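Local atomic coordinates of ribosomal-protein-serine acetyltransferase, putative (Vibrio cholerae O1 biovar eltor, PDB entry 2FCK), a protein that is a putative GNAT-family acetyltransferase that probably transfers an acetyl group to the N-terminal serine or alanine of a protein. Residues P6-V11 with I123-E128; Q16-T21 with Q79-V84; L63-V66 with A70-F73. All coordinates share one frame; numbering follows the deposited sequence.

Interaction 1: P6-V11 with I123-E128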
# COMPACT_ATOMS: atom_id res chain seq x y z
N PRO A 6 14.75 -12.19 14.56
CA PRO A 6 15.34 -12.89 13.41
C PRO A 6 15.21 -14.42 13.48
O PRO A 6 15.47 -15.10 12.48
CB PRO A 6 16.82 -12.48 13.48
CG PRO A 6 16.85 -11.19 14.30
CD PRO A 6 15.71 -11.29 15.27
N ASP A 7 14.81 -14.94 14.64
CA ASP A 7 14.70 -16.39 14.81
C ASP A 7 13.31 -16.93 14.48
O ASP A 7 13.06 -18.17 14.54
CB ASP A 7 15.08 -16.77 16.25
CG ASP A 7 16.56 -16.72 16.48
OD1 ASP A 7 17.32 -17.14 15.56
OD2 ASP A 7 16.98 -16.27 17.58
N PHE A 8 12.40 -16.02 14.18
CA PHE A 8 11.01 -16.41 13.95
C PHE A 8 10.86 -17.23 12.68
O PHE A 8 11.39 -16.84 11.64
CB PHE A 8 10.11 -15.17 13.75
CG PHE A 8 8.67 -15.52 13.41
CD1 PHE A 8 8.15 -15.28 12.13
CD2 PHE A 8 7.82 -16.11 14.37
CE1 PHE A 8 6.80 -15.62 11.80
CE2 PHE A 8 6.48 -16.42 14.05
CZ PHE A 8 5.98 -16.18 12.77
N GLN A 9 10.18 -18.37 12.80
CA GLN A 9 9.96 -19.27 11.65
C GLN A 9 8.47 -19.61 11.54
O GLN A 9 7.75 -19.67 12.54
CB GLN A 9 10.74 -20.57 11.79
CG GLN A 9 12.15 -20.37 12.37
CD GLN A 9 13.00 -21.57 12.25
OE1 GLN A 9 12.50 -22.70 12.30
NE2 GLN A 9 14.31 -21.35 12.07
N ILE A 10 8.03 -19.84 10.31
CA ILE A 10 6.74 -20.48 10.10
C ILE A 10 7.07 -21.86 9.57
O ILE A 10 7.76 -21.99 8.56
CB ILE A 10 5.84 -19.66 9.11
CG1 ILE A 10 5.49 -18.26 9.61
CG2 ILE A 10 4.55 -20.47 8.81
CD1 ILE A 10 4.99 -17.37 8.44
N VAL A 11 6.61 -22.92 10.25
CA VAL A 11 6.96 -24.29 9.90
C VAL A 11 5.70 -25.07 9.54
O VAL A 11 4.72 -25.03 10.27
CB VAL A 11 7.69 -25.02 11.06
CG1 VAL A 11 8.12 -26.43 10.60
CG2 VAL A 11 8.84 -24.19 11.54
N ILE A 123 -0.15 -16.63 4.13
CA ILE A 123 -1.48 -16.03 4.14
C ILE A 123 -2.19 -16.25 5.50
O ILE A 123 -2.78 -15.35 6.10
CB ILE A 123 -2.30 -16.67 3.00
CG1 ILE A 123 -1.78 -16.13 1.61
CG2 ILE A 123 -3.85 -16.36 3.15
CD1 ILE A 123 -2.33 -17.03 0.45
N LEU A 124 -2.12 -17.48 6.00
CA LEU A 124 -2.71 -17.77 7.31
C LEU A 124 -2.05 -16.98 8.43
O LEU A 124 -2.74 -16.49 9.32
CB LEU A 124 -2.65 -19.27 7.62
CG LEU A 124 -3.54 -20.09 6.68
CD1 LEU A 124 -3.30 -21.62 6.95
CD2 LEU A 124 -5.03 -19.68 6.77
N PHE A 125 -0.74 -16.83 8.37
CA PHE A 125 -0.04 -15.99 9.35
C PHE A 125 -0.59 -14.56 9.31
O PHE A 125 -0.90 -13.96 10.35
CB PHE A 125 1.46 -16.06 9.07
CG PHE A 125 2.27 -15.02 9.79
CD1 PHE A 125 2.52 -15.14 11.14
CD2 PHE A 125 2.77 -13.94 9.08
CE1 PHE A 125 3.30 -14.16 11.82
CE2 PHE A 125 3.51 -12.96 9.73
CZ PHE A 125 3.77 -13.08 11.09
N CYS A 126 -0.74 -14.03 8.09
CA CYS A 126 -1.27 -12.65 7.94
C CYS A 126 -2.69 -12.49 8.50
O CYS A 126 -2.98 -11.50 9.18
CB CYS A 126 -1.25 -12.24 6.49
SG CYS A 126 0.39 -11.94 5.84
N PHE A 127 -3.56 -13.48 8.24
CA PHE A 127 -5.00 -13.36 8.64
C PHE A 127 -5.21 -13.74 10.12
O PHE A 127 -5.92 -13.04 10.87
CB PHE A 127 -5.92 -14.22 7.74
CG PHE A 127 -6.10 -13.71 6.33
CD1 PHE A 127 -6.04 -12.33 6.03
CD2 PHE A 127 -6.47 -14.59 5.31
CE1 PHE A 127 -6.27 -11.90 4.75
CE2 PHE A 127 -6.71 -14.13 4.02
CZ PHE A 127 -6.62 -12.79 3.74
N GLU A 128 -4.62 -14.86 10.53
CA GLU A 128 -4.81 -15.37 11.89
C GLU A 128 -4.03 -14.58 12.91
O GLU A 128 -4.59 -14.15 13.91
CB GLU A 128 -4.43 -16.86 11.98
CG GLU A 128 -5.24 -17.73 11.05
CD GLU A 128 -6.73 -17.69 11.34
OE1 GLU A 128 -7.11 -17.67 12.53
OE2 GLU A 128 -7.51 -17.67 10.38
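Phe8 and Phe125 approach from opposite directions, one from the chain that leads into strand 10-11, the other from helix 114-129, and they meet ring against ring. The closest atoms are CZ of Phe8 and CE1 of Phe125, 3.5 Å apart. Their ring centres lie 5.4 Å from each other with the planes inclined at 40°, an oblique aromatic pair. Phe8 touches with its outer corner: CE1 as well as CZ lies against the CE1 to CZ side of the Phe125 ring. In both residues CG stands opposite the backbone N (chi1 176° in Phe8), and this throws each ring out toward the other segment.

Ile10 reaches the same phenylalanine at its root. The CD1 methyl of Ile10 sits 3.8 Å from CB of Phe125 and equally far from CG, and the two side chains cross at about a right angle. With CG1 turned away from the carbonyl carbon (chi1 -63°) and the chain extended beyond it, Ile10 delivers its terminal methyl, while Phe8 meets the outer half of the ring. Phe125 alone of 123-128 touches this segment, and it takes two neighbours along its length.

Around the pair, Met4 and Leu130 also lie on Phe125, Arg129 touches Phe8, and Ala121 of the same helix touches Ile10. The contact therefore packs the start of strand 10-11 and the loop leading into it against helix 114-129. No hydrogen bond crosses it. What joins the two segments is apolar contact between carbon atoms, with 127 Å² buried in all, so shape and exclusion of water, more than directional bonding, account for the fit.

Interaction 2: Q16-T21 with Q79-V84; sequences QLRLIT and QTQTLV
Ile20 and Leu83 make the apolar part of this contact, and Gln16, Arg18 and Gln81 the polar part. The CD1 methyl of Ile20 lies 4.1 Å from CD1 of Leu83 and as far from CD2, so one methyl meets the forked end of the leucine, the two side chains crossing at about a right angle. Leu83 sends its branch across because CG is placed opposite the backbone N (chi1 -180°). Ile58 of helix 51-66 and Met86 also touch Ile20, and Phe76 of the intervening strand 71-77 touches Leu83, which extends the apolar layer over the sheet.

The polar group is organised by the guanidinium of Arg18. Its NE donates to OE1 of Gln16 over 2.9 Å; the acceptor is near the guanidinium plane, but the donor stands well above the plane of the amide, 68° out of it. NH1 of Arg18 gives a second bond, of 3.1 Å, to the backbone O of Leu19. Arg18 NH2 forms a salt bridge with Glu24, and Phe76 supplies a cation-pi partner. The Gln81 side chain, bent at the CB-CG bond, brings its amide up to the guanidinium edge and nearly coplanar with it, the planes 25° apart. The amides of Gln16 and Gln81 come together with their planes almost perpendicular, while NE2 of Gln16 is hydrogen-bonded to Gln9.

Strand 71-77 runs between strands 15-18 and 83-93 in the sheet, so side chains, and not backbone bonds, bridge 16-21 and 79-84. Thr80, where OG1 accepts from N of Thr82, fits an ST turn in the loop before strand 83-93, although the position of that hydroxyl is doubtful.

Bonds to Gln16, Leu19 and Glu24 thus use NE, NH1 and NH2 of Arg18 and fix the rotation of its guanidinium, with Glu24 probably balancing the charge.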
# COMPACT_ATOMS: atom_id res chain seq x y z
N GLN A 16 10.09 -25.02 5.99
CA GLN A 16 10.50 -24.14 7.05
C GLN A 16 10.69 -22.78 6.40
O GLN A 16 11.53 -22.65 5.49
CB GLN A 16 11.83 -24.63 7.64
CG GLN A 16 12.38 -23.77 8.72
CD GLN A 16 13.82 -24.15 9.03
OE1 GLN A 16 14.66 -24.27 8.13
NE2 GLN A 16 14.08 -24.41 10.31
N LEU A 17 9.91 -21.81 6.85
CA LEU A 17 9.94 -20.45 6.30
C LEU A 17 10.73 -19.61 7.32
O LEU A 17 10.30 -19.50 8.47
CB LEU A 17 8.51 -19.88 6.14
CG LEU A 17 7.74 -20.29 4.88
CD1 LEU A 17 7.52 -21.83 4.79
CD2 LEU A 17 6.41 -19.58 4.94
N ARG A 18 11.83 -18.99 6.90
CA ARG A 18 12.71 -18.26 7.82
C ARG A 18 13.64 -17.32 7.06
O ARG A 18 13.76 -17.41 5.83
CB ARG A 18 13.56 -19.26 8.62
CG ARG A 18 14.41 -20.23 7.76
CD ARG A 18 15.48 -20.88 8.64
NE ARG A 18 16.26 -21.88 7.93
CZ ARG A 18 17.37 -21.62 7.24
NH1 ARG A 18 17.77 -20.35 7.11
NH2 ARG A 18 18.04 -22.61 6.66
N LEU A 19 14.34 -16.46 7.81
CA LEU A 19 15.35 -15.62 7.20
C LEU A 19 16.42 -16.50 6.59
O LEU A 19 16.97 -17.41 7.26
CB LEU A 19 16.06 -14.78 8.26
CG LEU A 19 15.45 -13.43 8.43
CD1 LEU A 19 16.18 -12.73 9.59
CD2 LEU A 19 15.47 -12.54 7.15
N ILE A 20 16.77 -16.18 5.35
CA ILE A 20 18.01 -16.72 4.77
C ILE A 20 19.21 -16.05 5.44
O ILE A 20 19.23 -14.82 5.62
CB ILE A 20 18.04 -16.47 3.25
CG1 ILE A 20 16.79 -17.10 2.57
CG2 ILE A 20 19.35 -16.99 2.65
CD1 ILE A 20 16.71 -16.74 1.07
N THR A 21 20.22 -16.84 5.86
CA THR A 21 21.38 -16.26 6.53
C THR A 21 22.53 -15.96 5.57
O THR A 21 22.58 -16.47 4.45
CB THR A 21 21.91 -17.20 7.64
OG1 THR A 21 22.49 -18.33 7.01
CG2 THR A 21 20.79 -17.67 8.52
N GLN A 79 13.41 -31.61 5.38
CA GLN A 79 14.27 -32.80 5.49
C GLN A 79 15.69 -32.50 4.98
O GLN A 79 16.67 -32.72 5.67
CB GLN A 79 13.61 -33.98 4.78
CG GLN A 79 12.69 -34.79 5.72
CD GLN A 79 11.72 -35.72 5.00
OE1 GLN A 79 11.87 -36.01 3.80
NE2 GLN A 79 10.71 -36.21 5.74
N THR A 80 15.77 -31.92 3.78
CA THR A 80 17.04 -31.71 3.11
C THR A 80 17.69 -30.36 3.41
O THR A 80 18.87 -30.17 3.13
CB THR A 80 16.82 -31.80 1.60
OG1 THR A 80 15.90 -30.76 1.19
CG2 THR A 80 16.26 -33.18 1.22
N GLN A 81 16.91 -29.42 3.95
CA GLN A 81 17.30 -28.01 4.10
C GLN A 81 17.64 -27.30 2.77
O GLN A 81 18.35 -26.29 2.75
CB GLN A 81 18.39 -27.83 5.16
CG GLN A 81 17.88 -27.83 6.59
CD GLN A 81 17.13 -26.56 6.96
OE1 GLN A 81 15.91 -26.57 7.16
NE2 GLN A 81 17.85 -25.47 7.07
N THR A 82 17.10 -27.79 1.66
CA THR A 82 17.37 -27.06 0.43
C THR A 82 16.41 -25.92 0.27
O THR A 82 15.26 -26.03 0.63
CB THR A 82 17.48 -27.91 -0.84
OG1 THR A 82 16.38 -27.74 -1.72
CG2 THR A 82 17.72 -29.35 -0.52
N LEU A 83 16.94 -24.82 -0.24
CA LEU A 83 16.12 -23.64 -0.50
C LEU A 83 15.32 -23.83 -1.76
O LEU A 83 15.90 -24.05 -2.84
CB LEU A 83 17.05 -22.44 -0.65
CG LEU A 83 16.44 -21.08 -0.92
CD1 LEU A 83 15.55 -20.61 0.25
CD2 LEU A 83 17.61 -20.09 -1.18
N VAL A 84 14.00 -23.70 -1.67
CA VAL A 84 13.13 -23.94 -2.86
C VAL A 84 12.50 -22.69 -3.44
O VAL A 84 11.90 -22.72 -4.54
CB VAL A 84 11.98 -24.99 -2.57
CG1 VAL A 84 12.57 -26.26 -2.00
CG2 VAL A 84 10.93 -24.41 -1.66

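Interaction 3: L63-V66 with A70-F73; sequences LNWV and AYGF
An aromatic cluster joins the end of helix 51-66 to the start of strand 71-77, a tight helix-to-strand connection of the GNAT fold in which only three residues separate the segments. Trp65 is its centre, touched by Tyr71 and Phe73 in two edge-to-face pairs. Tyr71 points the edge of its ring at one face of the indole: its CD1 stands 3.5 Å from CD2 of Trp65, and the planes are 78° apart. At the far end of the indole the roles are reversed. There the six-membered ring of Trp65 turns its edge to the face of Phe73, the planes at 65°. CZ3 of Trp65 stands over that face, and the closest pair is CH2 of Trp65 and CE2 of Phe73 at 3.4 Å.

The indole reaches both rings because its CG is opposite the backbone N (chi1 179°), which carries it from the helix toward the strand. Its NE1 is hydrogen-bonded to the backbone O of Thr5, which helps to hold the indole in this orientation. Leu19 and Phe8 pack against Trp65 as well, so that it is buried.

Closer to the turn, backbone and CB atoms touch. CA of Trp65 makes a CH...O contact of 3.2 Å with O of Ala70. CB of Asn64 lies 3.8 Å from CB of Ala70. A water completes the junction: it donates to O of Trp65 over 2.7 Å and lies 2.9 Å from OH of Tyr71, near the plane of the phenol ring.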
# COMPACT_ATOMS: atom_id res chain seq x y z
N LEU A 63 17.71 -6.67 6.95
CA LEU A 63 17.56 -5.32 7.47
C LEU A 63 16.05 -5.05 7.53
O LEU A 63 15.54 -4.67 8.59
CB LEU A 63 18.28 -4.34 6.55
CG LEU A 63 18.33 -2.85 6.95
CD1 LEU A 63 18.66 -2.69 8.44
CD2 LEU A 63 19.34 -2.14 6.05
N ASN A 64 15.33 -5.34 6.43
CA ASN A 64 13.89 -5.06 6.37
C ASN A 64 13.14 -5.82 7.46
O ASN A 64 12.27 -5.26 8.15
CB ASN A 64 13.29 -5.33 5.01
CG ASN A 64 14.01 -4.61 3.90
OD1 ASN A 64 14.04 -5.09 2.76
ND2 ASN A 64 14.60 -3.48 4.20
N TRP A 65 13.53 -7.07 7.69
CA TRP A 65 12.88 -7.90 8.72
C TRP A 65 13.07 -7.28 10.12
O TRP A 65 12.11 -7.05 10.87
CB TRP A 65 13.43 -9.29 8.61
CG TRP A 65 12.96 -10.36 9.57
CD1 TRP A 65 13.07 -10.37 10.95
CD2 TRP A 65 12.46 -11.65 9.21
NE1 TRP A 65 12.62 -11.58 11.47
CE2 TRP A 65 12.24 -12.37 10.41
CE3 TRP A 65 12.13 -12.27 7.97
CZ2 TRP A 65 11.73 -13.68 10.41
CZ3 TRP A 65 11.63 -13.55 7.97
CH2 TRP A 65 11.43 -14.25 9.19
N VAL A 66 14.31 -6.96 10.47
CA VAL A 66 14.60 -6.42 11.82
C VAL A 66 13.95 -5.02 11.99
O VAL A 66 13.63 -4.57 13.13
CB VAL A 66 16.13 -6.36 12.05
CG1 VAL A 66 16.73 -7.79 12.04
CG2 VAL A 66 16.78 -5.51 10.97
N ALA A 70 9.34 -5.44 6.14
CA ALA A 70 9.06 -6.48 5.16
C ALA A 70 9.59 -7.76 5.74
O ALA A 70 10.57 -7.72 6.49
CB ALA A 70 9.76 -6.15 3.83
N TYR A 71 9.02 -8.89 5.36
CA TYR A 71 9.44 -10.13 5.90
C TYR A 71 9.64 -11.02 4.68
O TYR A 71 8.67 -11.48 4.09
CB TYR A 71 8.38 -10.70 6.86
CG TYR A 71 8.30 -9.90 8.14
CD1 TYR A 71 9.33 -9.99 9.10
CD2 TYR A 71 7.23 -9.07 8.40
CE1 TYR A 71 9.28 -9.24 10.28
CE2 TYR A 71 7.18 -8.29 9.59
CZ TYR A 71 8.20 -8.43 10.53
OH TYR A 71 8.19 -7.70 11.71
N GLY A 72 10.90 -11.16 4.25
CA GLY A 72 11.18 -12.04 3.08
C GLY A 72 11.69 -13.34 3.63
O GLY A 72 12.80 -13.38 4.16
N PHE A 73 10.84 -14.38 3.56
CA PHE A 73 11.14 -15.70 4.06
C PHE A 73 11.75 -16.57 2.97
O PHE A 73 11.13 -16.79 1.90
CB PHE A 73 9.87 -16.43 4.51
CG PHE A 73 9.15 -15.77 5.65
CD1 PHE A 73 8.23 -14.75 5.41
CD2 PHE A 73 9.32 -16.26 6.97
CE1 PHE A 73 7.52 -14.16 6.47
CE2 PHE A 73 8.61 -15.66 8.02
CZ PHE A 73 7.71 -14.63 7.77
O HOH W 1 10.73 -7.92 13.04

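In the fold
The three contacts lie around one sheet, their centres 12 to 15 Å apart. Interaction 1 and interaction 2 share the pairing of strands 10-11 and 15-18, where Ile10 O probably accepts a hydrogen bond from Leu17 N, 2.8 Å away. Interaction 3 joins the other two through aromatic carbon: CD1 of Ile10 lies 3.9 Å from CZ of Phe73, and CD2 of Leu19 lies 3.4 Å from CE3 of Trp65. Along the chain they are nested, 63-73 inside the loop closed by interaction 2, and that inside the loop of interaction 1. A glycerol about 4 Å from the Leu83 side chain and a nitrate about 4 Å from that of Tyr71 probably come from the crystallisation liquor.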